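Local coordinates for protein putative Xylose isomerase (PDB 3QXB) that binds iron and manganese ions in a xylose isomerase-like TIM barrel and may act as an isomerase, at residues S95-F101 against G112-L116; P134-Y138 against T184-S188; R149-Y153 against R195-D199. All coordinates share one frame; numbering follows the deposited sequence.

Contact 1: residues S95-F101 against G112-L116. With EDO (1,2-ethanediol), chain O.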
loop_
_atom_site.group_PDB
_atom_site.type_symbol
_atom_site.label_atom_id
_atom_site.label_comp_id
_atom_site.label_asym_id
_atom_site.label_seq_id
_atom_site.Cartn_x
_atom_site.Cartn_y
_atom_site.Cartn_z
ATOM N N SER A 95 4.749 -0.973 -3.606
ATOM C CA SER A 95 5.460 -0.398 -4.727
ATOM C C SER A 95 4.777 0.841 -5.269
ATOM O O SER A 95 5.429 1.836 -5.524
ATOM C CB SER A 95 5.623 -1.420 -5.885
ATOM O OG SER A 95 6.273 -0.812 -7.015
ATOM N N TYR A 96 3.466 0.777 -5.448
ATOM C CA TYR A 96 2.710 1.843 -6.117
ATOM C C TYR A 96 2.574 3.072 -5.268
ATOM O O TYR A 96 2.223 4.113 -5.793
ATOM C CB TYR A 96 1.323 1.355 -6.513
ATOM C CG TYR A 96 0.586 2.269 -7.466
ATOM C CD1 TYR A 96 1.116 2.604 -8.719
ATOM C CD2 TYR A 96 -0.647 2.835 -7.106
ATOM C CE1 TYR A 96 0.422 3.432 -9.585
ATOM C CE2 TYR A 96 -1.349 3.690 -7.992
ATOM C CZ TYR A 96 -0.813 3.959 -9.230
ATOM O OH TYR A 96 -1.497 4.805 -10.078
ATOM N N THR A 97 2.838 2.938 -3.965
ATOM C CA THR A 97 2.888 4.068 -3.022
ATOM C C THR A 97 3.865 5.187 -3.413
ATOM O O THR A 97 3.641 6.361 -3.082
ATOM C CB THR A 97 3.206 3.529 -1.599
ATOM O OG1 THR A 97 2.083 2.768 -1.151
ATOM C CG2 THR A 97 3.466 4.616 -0.603
ATOM N N TYR A 98 4.919 4.828 -4.161
ATOM C CA TYR A 98 5.998 5.750 -4.522
ATOM C C TYR A 98 5.928 6.113 -5.999
ATOM O O TYR A 98 5.219 5.435 -6.786
ATOM C CB TYR A 98 7.336 5.123 -4.111
ATOM C CG TYR A 98 7.375 4.875 -2.580
ATOM C CD1 TYR A 98 7.528 5.903 -1.705
ATOM C CD2 TYR A 98 7.148 3.623 -2.053
ATOM C CE1 TYR A 98 7.545 5.702 -0.308
ATOM C CE2 TYR A 98 7.143 3.406 -0.671
ATOM C CZ TYR A 98 7.342 4.433 0.188
ATOM O OH TYR A 98 7.301 4.201 1.558
ATOM N N ASN A 99 6.664 7.151 -6.364
ATOM C CA ASN A 99 6.580 7.793 -7.665
ATOM C C ASN A 99 7.547 7.218 -8.686
ATOM O O ASN A 99 7.324 7.326 -9.873
ATOM C CB ASN A 99 6.726 9.313 -7.540
ATOM C CG ASN A 99 5.475 9.974 -6.938
ATOM O OD1 ASN A 99 5.098 9.625 -5.856
ATOM N ND2 ASN A 99 4.857 10.955 -7.644
ATOM N N HIS A 100 8.624 6.595 -8.216
ATOM C CA HIS A 100 9.560 5.897 -9.072
ATOM C C HIS A 100 10.056 6.732 -10.270
ATOM O O HIS A 100 10.607 7.835 -10.071
ATOM C CB HIS A 100 8.967 4.533 -9.474
ATOM C CG HIS A 100 8.646 3.657 -8.296
ATOM N ND1 HIS A 100 9.590 3.308 -7.350
ATOM C CD2 HIS A 100 7.484 3.070 -7.907
ATOM C CE1 HIS A 100 9.014 2.545 -6.430
ATOM N NE2 HIS A 100 7.743 2.386 -6.748
ATOM N N PHE A 101 9.861 6.203 -11.477
ATOM C CA PHE A 101 10.503 6.713 -12.674
ATOM C C PHE A 101 10.069 8.096 -13.109
ATOM O O PHE A 101 10.802 8.773 -13.851
ATOM C CB PHE A 101 10.355 5.723 -13.835
ATOM C CG PHE A 101 10.995 4.390 -13.565
ATOM C CD1 PHE A 101 12.378 4.234 -13.766
ATOM C CD2 PHE A 101 10.243 3.313 -13.045
ATOM C CE1 PHE A 101 12.988 3.023 -13.522
ATOM C CE2 PHE A 101 10.837 2.102 -12.770
ATOM C CZ PHE A 101 12.213 1.942 -13.013
ATOM N N GLY A 112 13.623 4.565 -8.070
ATOM C CA GLY A 112 12.731 3.754 -8.898
ATOM C C GLY A 112 13.482 2.725 -9.724
ATOM O O GLY A 112 13.087 1.566 -9.789
ATOM N N TYR A 113 14.560 3.164 -10.365
ATOM C CA TYR A 113 15.499 2.281 -11.068
ATOM C C TYR A 113 15.906 1.083 -10.164
ATOM O O TYR A 113 15.766 -0.066 -10.513
ATOM C CB TYR A 113 16.725 3.070 -11.532
ATOM C CG TYR A 113 17.651 2.255 -12.396
ATOM C CD1 TYR A 113 18.507 1.346 -11.823
ATOM C CD2 TYR A 113 17.685 2.424 -13.802
ATOM C CE1 TYR A 113 19.369 0.579 -12.576
ATOM C CE2 TYR A 113 18.513 1.662 -14.564
ATOM C CZ TYR A 113 19.362 0.722 -13.945
ATOM O OH TYR A 113 20.223 -0.051 -14.669
ATOM N N GLN A 114 16.378 1.393 -8.982
ATOM C CA GLN A 114 16.921 0.406 -8.060
ATOM C C GLN A 114 15.796 -0.514 -7.572
ATOM O O GLN A 114 15.957 -1.739 -7.443
ATOM C CB GLN A 114 17.623 1.131 -6.903
ATOM C CG GLN A 114 18.356 0.146 -5.933
ATOM C CD GLN A 114 19.182 0.790 -4.856
ATOM O OE1 GLN A 114 20.029 0.121 -4.239
ATOM N NE2 GLN A 114 18.953 2.070 -4.594
ATOM N N HIS A 115 14.606 0.048 -7.384
ATOM C CA HIS A 115 13.451 -0.751 -7.011
ATOM C C HIS A 115 13.239 -1.873 -7.995
ATOM O O HIS A 115 13.190 -3.034 -7.586
ATOM C CB HIS A 115 12.191 0.113 -6.903
ATOM C CG HIS A 115 10.950 -0.660 -6.572
ATOM N ND1 HIS A 115 10.726 -1.207 -5.322
ATOM C CD2 HIS A 115 9.850 -0.931 -7.306
ATOM C CE1 HIS A 115 9.556 -1.829 -5.330
ATOM N NE2 HIS A 115 8.991 -1.650 -6.506
ATOM N N LEU A 116 13.116 -1.525 -9.289
ATOM C CA LEU A 116 12.912 -2.502 -10.341
ATOM C C LEU A 116 14.111 -3.439 -10.585
ATOM O O LEU A 116 13.915 -4.635 -10.866
ATOM C CB LEU A 116 12.498 -1.786 -11.631
ATOM C CG LEU A 116 12.069 -2.596 -12.857
ATOM C CD1 LEU A 116 11.125 -3.747 -12.510
ATOM C CD2 LEU A 116 11.469 -1.660 -13.882
HETATM C C1 EDO O . 22.559 -3.440 -12.261
HETATM O O1 EDO O . 23.834 -3.342 -12.919
HETATM C C2 EDO O . 21.503 -2.797 -13.146
HETATM O O2 EDO O . 21.797 -1.424 -13.293
#

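Contact 2: residues P134-Y138 against T184-S188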
loop_
_atom_site.group_PDB
_atom_site.type_symbol
_atom_site.label_atom_id
_atom_site.label_comp_id
_atom_site.label_asym_id
_atom_site.label_seq_id
_atom_site.Cartn_x
_atom_site.Cartn_y
_atom_site.Cartn_z
ATOM N N PRO A 134 3.444 -0.517 -12.928
ATOM C CA PRO A 134 3.145 0.800 -13.486
ATOM C C PRO A 134 4.425 1.600 -13.602
ATOM O O PRO A 134 5.377 1.384 -12.857
ATOM C CB PRO A 134 2.186 1.433 -12.470
ATOM C CG PRO A 134 1.691 0.263 -11.615
ATOM C CD PRO A 134 2.725 -0.788 -11.669
ATOM N N PHE A 135 4.446 2.509 -14.556
ATOM C CA PHE A 135 5.656 3.197 -14.942
ATOM C C PHE A 135 6.148 4.180 -13.879
ATOM O O PHE A 135 7.346 4.405 -13.757
ATOM C CB PHE A 135 5.400 3.945 -16.256
ATOM C CG PHE A 135 6.635 4.288 -17.034
ATOM C CD1 PHE A 135 7.450 3.298 -17.539
ATOM C CD2 PHE A 135 6.917 5.589 -17.353
ATOM C CE1 PHE A 135 8.524 3.606 -18.329
ATOM C CE2 PHE A 135 8.029 5.895 -18.121
ATOM C CZ PHE A 135 8.828 4.915 -18.595
ATOM N N GLY A 136 5.225 4.779 -13.134
ATOM C CA GLY A 136 5.596 5.804 -12.133
ATOM C C GLY A 136 4.638 6.968 -12.142
ATOM O O GLY A 136 3.608 6.938 -12.836
ATOM N N SER A 137 4.966 8.005 -11.385
ATOM C CA SER A 137 4.004 9.042 -11.111
ATOM C C SER A 137 4.623 10.413 -10.999
ATOM O O SER A 137 5.633 10.578 -10.330
ATOM C CB SER A 137 3.304 8.669 -9.787
ATOM O OG SER A 137 2.270 9.553 -9.468
ATOM N N TYR A 138 3.994 11.411 -11.619
ATOM C CA TYR A 138 4.444 12.799 -11.503
ATOM C C TYR A 138 3.925 13.428 -10.241
ATOM O O TYR A 138 2.825 13.153 -9.807
ATOM C CB TYR A 138 3.951 13.655 -12.678
ATOM C CG TYR A 138 4.565 13.312 -14.003
ATOM C CD1 TYR A 138 5.908 13.571 -14.269
ATOM C CD2 TYR A 138 3.787 12.728 -15.024
ATOM C CE1 TYR A 138 6.476 13.241 -15.510
ATOM C CE2 TYR A 138 4.351 12.424 -16.276
ATOM C CZ TYR A 138 5.695 12.662 -16.502
ATOM O OH TYR A 138 6.218 12.359 -17.738
ATOM N N THR A 184 -2.089 12.353 -13.969
ATOM C CA THR A 184 -0.815 12.694 -13.317
ATOM C C THR A 184 0.294 11.590 -13.461
ATOM O O THR A 184 1.349 11.704 -12.898
ATOM C CB THR A 184 -1.047 12.962 -11.827
ATOM O OG1 THR A 184 -1.628 11.786 -11.237
ATOM C CG2 THR A 184 -1.957 14.207 -11.619
ATOM N N GLU A 185 0.013 10.519 -14.185
ATOM C CA GLU A 185 0.955 9.431 -14.402
ATOM C C GLU A 185 0.993 9.157 -15.908
ATOM O O GLU A 185 0.175 9.673 -16.669
ATOM C CB GLU A 185 0.562 8.191 -13.583
ATOM C CG GLU A 185 0.367 8.545 -12.074
ATOM C CD GLU A 185 0.319 7.347 -11.124
ATOM O OE1 GLU A 185 0.070 6.228 -11.591
ATOM O OE2 GLU A 185 0.510 7.531 -9.900
ATOM N N PHE A 186 2.001 8.430 -16.334
ATOM C CA PHE A 186 2.136 8.067 -17.732
ATOM C C PHE A 186 2.690 6.677 -17.746
ATOM O O PHE A 186 3.573 6.397 -16.952
ATOM C CB PHE A 186 3.129 8.995 -18.401
ATOM C CG PHE A 186 3.400 8.677 -19.851
ATOM C CD1 PHE A 186 4.425 7.821 -20.209
ATOM C CD2 PHE A 186 2.657 9.274 -20.848
ATOM C CE1 PHE A 186 4.705 7.542 -21.564
ATOM C CE2 PHE A 186 2.924 9.021 -22.191
ATOM C CZ PHE A 186 3.946 8.146 -22.556
ATOM N N PRO A 187 2.208 5.800 -18.647
ATOM C CA PRO A 187 1.101 5.962 -19.587
ATOM C C PRO A 187 -0.264 5.797 -18.916
ATOM O O PRO A 187 -0.442 4.972 -18.018
ATOM C CB PRO A 187 1.343 4.841 -20.600
ATOM C CG PRO A 187 2.026 3.778 -19.805
ATOM C CD PRO A 187 2.864 4.485 -18.796
ATOM N N SER A 188 -1.214 6.601 -19.355
ATOM C CA SER A 188 -2.546 6.571 -18.853
ATOM C C SER A 188 -3.488 6.080 -19.929
ATOM O O SER A 188 -4.119 5.037 -19.784
ATOM C CB SER A 188 -2.916 7.990 -18.400
ATOM O OG SER A 188 -4.245 8.029 -17.892
HETATM O O HOH W 1 1.977 4.852 -13.352
#

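Contact 3: residues R149-Y153 against R195-D199. With ACT (acetate ion), chain P.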
loop_
_atom_site.group_PDB
_atom_site.type_symbol
_atom_site.label_atom_id
_atom_site.label_comp_id
_atom_site.label_asym_id
_atom_site.label_seq_id
_atom_site.Cartn_x
_atom_site.Cartn_y
_atom_site.Cartn_z
ATOM N N ARG A 149 7.360 17.275 -17.614
ATOM C CA ARG A 149 6.911 15.921 -17.907
ATOM C C ARG A 149 7.824 15.262 -18.943
ATOM O O ARG A 149 8.224 14.085 -18.786
ATOM C CB ARG A 149 5.453 15.878 -18.352
ATOM C CG ARG A 149 4.450 16.070 -17.218
ATOM C CD ARG A 149 3.025 16.173 -17.717
ATOM N NE ARG A 149 2.506 14.894 -18.193
ATOM C CZ ARG A 149 1.472 14.240 -17.664
ATOM N NH1 ARG A 149 0.781 14.741 -16.640
ATOM N NH2 ARG A 149 1.107 13.076 -18.180
ATOM N N GLU A 150 8.187 16.035 -19.968
ATOM C CA GLU A 150 9.027 15.543 -21.051
ATOM C C GLU A 150 10.442 15.267 -20.623
ATOM O O GLU A 150 11.006 14.258 -21.000
ATOM C CB GLU A 150 9.038 16.519 -22.238
ATOM C CG GLU A 150 8.169 16.001 -23.341
ATOM C CD GLU A 150 8.675 14.647 -23.885
ATOM O OE1 GLU A 150 9.907 14.293 -23.851
ATOM O OE2 GLU A 150 7.784 13.890 -24.294
ATOM N N GLU A 151 11.001 16.180 -19.844
ATOM C CA GLU A 151 12.337 16.001 -19.294
ATOM C C GLU A 151 12.419 14.704 -18.453
ATOM O O GLU A 151 13.362 13.912 -18.600
ATOM C CB GLU A 151 12.699 17.232 -18.444
ATOM C CG GLU A 151 14.086 17.212 -17.852
ATOM C CD GLU A 151 14.331 18.346 -16.863
ATOM O OE1 GLU A 151 13.417 19.158 -16.626
ATOM O OE2 GLU A 151 15.459 18.409 -16.330
ATOM N N ILE A 152 11.411 14.494 -17.618
ATOM C CA ILE A 152 11.397 13.380 -16.655
ATOM C C ILE A 152 11.193 12.068 -17.386
ATOM O O ILE A 152 11.874 11.055 -17.114
ATOM C CB ILE A 152 10.351 13.639 -15.549
ATOM C CG1 ILE A 152 10.761 14.870 -14.741
ATOM C CG2 ILE A 152 10.185 12.456 -14.634
ATOM C CD1 ILE A 152 9.656 15.344 -13.799
ATOM N N TYR A 153 10.302 12.106 -18.366
ATOM C CA TYR A 153 10.027 10.958 -19.184
ATOM C C TYR A 153 11.257 10.509 -19.993
ATOM O O TYR A 153 11.509 9.308 -20.112
ATOM C CB TYR A 153 8.833 11.236 -20.114
ATOM C CG TYR A 153 8.633 10.126 -21.092
ATOM C CD1 TYR A 153 8.317 8.847 -20.660
ATOM C CD2 TYR A 153 8.816 10.333 -22.424
ATOM C CE1 TYR A 153 8.173 7.798 -21.562
ATOM C CE2 TYR A 153 8.683 9.296 -23.339
ATOM C CZ TYR A 153 8.366 8.033 -22.898
ATOM O OH TYR A 153 8.220 7.053 -23.840
ATOM N N ARG A 195 2.545 5.295 -27.479
ATOM C CA ARG A 195 3.726 6.096 -27.609
ATOM C C ARG A 195 4.918 5.461 -26.847
ATOM O O ARG A 195 6.011 5.379 -27.369
ATOM C CB ARG A 195 3.475 7.520 -27.094
ATOM C CG ARG A 195 4.776 8.254 -26.735
ATOM C CD ARG A 195 4.578 9.710 -26.365
ATOM N NE ARG A 195 5.888 10.357 -26.233
ATOM C CZ ARG A 195 6.130 11.498 -25.579
ATOM N NH1 ARG A 195 5.170 12.145 -24.922
ATOM N NH2 ARG A 195 7.358 11.983 -25.561
ATOM N N LEU A 196 4.700 5.052 -25.599
ATOM C CA LEU A 196 5.763 4.424 -24.829
ATOM C C LEU A 196 6.251 3.210 -25.544
ATOM O O LEU A 196 7.440 3.027 -25.679
ATOM C CB LEU A 196 5.287 4.029 -23.424
ATOM C CG LEU A 196 6.283 3.261 -22.532
ATOM C CD1 LEU A 196 7.530 4.055 -22.150
ATOM C CD2 LEU A 196 5.529 2.804 -21.281
HETATM N N MSE A 197 5.328 2.375 -26.019
HETATM C CA MSE A 197 5.683 1.146 -26.768
HETATM C C MSE A 197 6.468 1.432 -28.035
HETATM O O MSE A 197 7.444 0.721 -28.333
HETATM C CB MSE A 197 4.442 0.320 -27.099
HETATM C CG MSE A 197 3.819 -0.345 -25.854
HETATM SE SE MSE A 197 4.989 -1.701 -25.210
HETATM C CE MSE A 197 5.518 -0.899 -23.662
ATOM N N ALA A 198 6.044 2.444 -28.786
ATOM C CA ALA A 198 6.738 2.809 -30.012
ATOM C C ALA A 198 8.159 3.311 -29.703
ATOM O O ALA A 198 9.093 3.011 -30.426
ATOM C CB ALA A 198 5.948 3.899 -30.784
ATOM N N ASP A 199 8.295 4.099 -28.635
ATOM C CA ASP A 199 9.569 4.649 -28.226
ATOM C C ASP A 199 10.541 3.531 -27.874
ATOM O O ASP A 199 11.705 3.593 -28.231
ATOM C CB ASP A 199 9.399 5.556 -26.964
ATOM C CG ASP A 199 8.952 6.968 -27.296
ATOM O OD1 ASP A 199 8.823 7.313 -28.504
ATOM O OD2 ASP A 199 8.684 7.736 -26.323
HETATM C C ACT P . 4.781 12.470 -20.984
HETATM O O ACT P . 5.252 13.445 -21.660
HETATM O OXT ACT P . 3.778 12.613 -20.205
HETATM C CH3 ACT P . 5.420 11.135 -21.142
#

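Contact 1: residues S95-F101 against G112-L116
The imidazoles of H100 and H115 lie against each other as an offset stack, their centroids 4.7 Å apart and their planes only 17° from parallel. CE1 of H100 sits over one face of the H115 ring, displaced toward its rim, while the edge of the H100 ring meets the backbone of G112, ND1 to CA 3.5 Å. Glycine suits that position because a CB here would run into CA of H100. Both rings are pinned by S95. Its carbonyl O accepts a hydrogen bond from H100 NE2 at 2.7 Å, tilted out of the carbonyl plane, and its hydroxyl OG pairs with H115 NE2 at 2.9 Å. With OG anti to the backbone N (chi1 177°), the serine hydroxyl faces helix 106-125, so the side chain serves H115 and the backbone H100. F101 covers the next part of the helix: G112 C lies over one face of the phenyl ring, whose CZ approaches G112 O at 3.4 Å, and the same CZ touches L116 CD2 at 3.8 Å, the two side chains crossing at about a right angle. This contact folds the segment that follows helix 93-96 back onto helix 106-125, within the beta-alpha part of the TIM barrel after strand 85-90. M133 of strand 130-133 packs against S95, H100, F101 and H115, and W160 of helix 146-170 meets the F101 ring.

Contact 2: residues P134-Y138 against T184-S188
S137 OG donates a hydrogen bond to E185 OE2 at 2.7 Å, joining two loops of the TIM barrel that follow neighbouring strands, 130-133 and 174-177. The bond reaches OE2 on its anti side, 29° out of the carboxylate plane. The E185 chain, extended beyond CG, carries its carboxylate across to the hydroxyl, and a water bridges the other oxygen, donating to both E185 OE1 and G136 O. The backbones add a bond from Y138 N to T184 O of 3.0 Å. At G136 a CB would press on the preceding carbonyl, so glycine fits. F135 CB lies 3.1 Å from F186 O, a carbonyl buried without a polar partner, and packs on P187 CD. In the second shell, Y96 OH holds E185 OE1, and K31 of the second subunit forms a salt bridge with OE2. A glutamine in place of E185 would probably leave that lysine without its countercharge. The side chains of P187 and the metal ligand E178 are about 7 Å apart, so these loops border the metal site. Y138 OH bonds to R149 O, while P187, after a cis peptide bond, lies over the centre of the F186 ring, its CB 4.2 Å above the plane.

Contact 3: residues R149-Y153 against R195-D199
Y153 reaches from helix 146-170 to helix 190-200 and touches something at nearly every step. Its CG stands anti to the backbone N (chi1 173°), which sends the ring toward the other helix. At the root, the methyl of a bound acetate, probably from the crystallisation liquor, lies over one ring face near CB, CG and both CD atoms, with CH3 3.4 Å from CG. Further out, CE2 comes 3.7 Å from R195 NH2 and lies over one face of the guanidinium, the two planes 67° apart. CE1, on the other edge, packs on L196 CD1 at 3.8 Å. At the tip, OH donates to D199 OD2 over 2.6 Å, on the anti side of the carboxylate. Tyrosine thus offers the leucine a ring and the acid a donor. Beside it, E150 and R195 form a salt bridge with their planar groups nearly coplanar; the modelled OE2 to NH2 distance is implausibly short, so its exact length is doubtful. R195 NE has a long ionic contact with D199 OD2, which R157 also engages, so two arginines probably favour a charged carboxylate. The segments lie on consecutive outer helices of the barrel; the axes of the two short segments come within 14.4 Å, inclined at 43°, so long side chains span the distance. F186 and F135, from the loops after strands 174-177 and 130-133, also pack on Y153.

How the contacts relate
Contacts 1 and 2 are buried and both reach the second subunit, whereas contact 3 is only partly buried and is touched by no other chain of the assembly. Their chemistry differs: stacked imidazoles and a phenyl ring in contact 1, a water-bridged carboxylate between loops in contact 2, and a charged network across two helices in contact 3. Contact 1 closes before contact 2 opens, while the segments of contacts 2 and 3 alternate along the chain, tying together the same two successive beta-alpha units at the loops and again at the helices. Contact 2 lies between the others and touches both; N99 of contact 1 bonds to its S137 O.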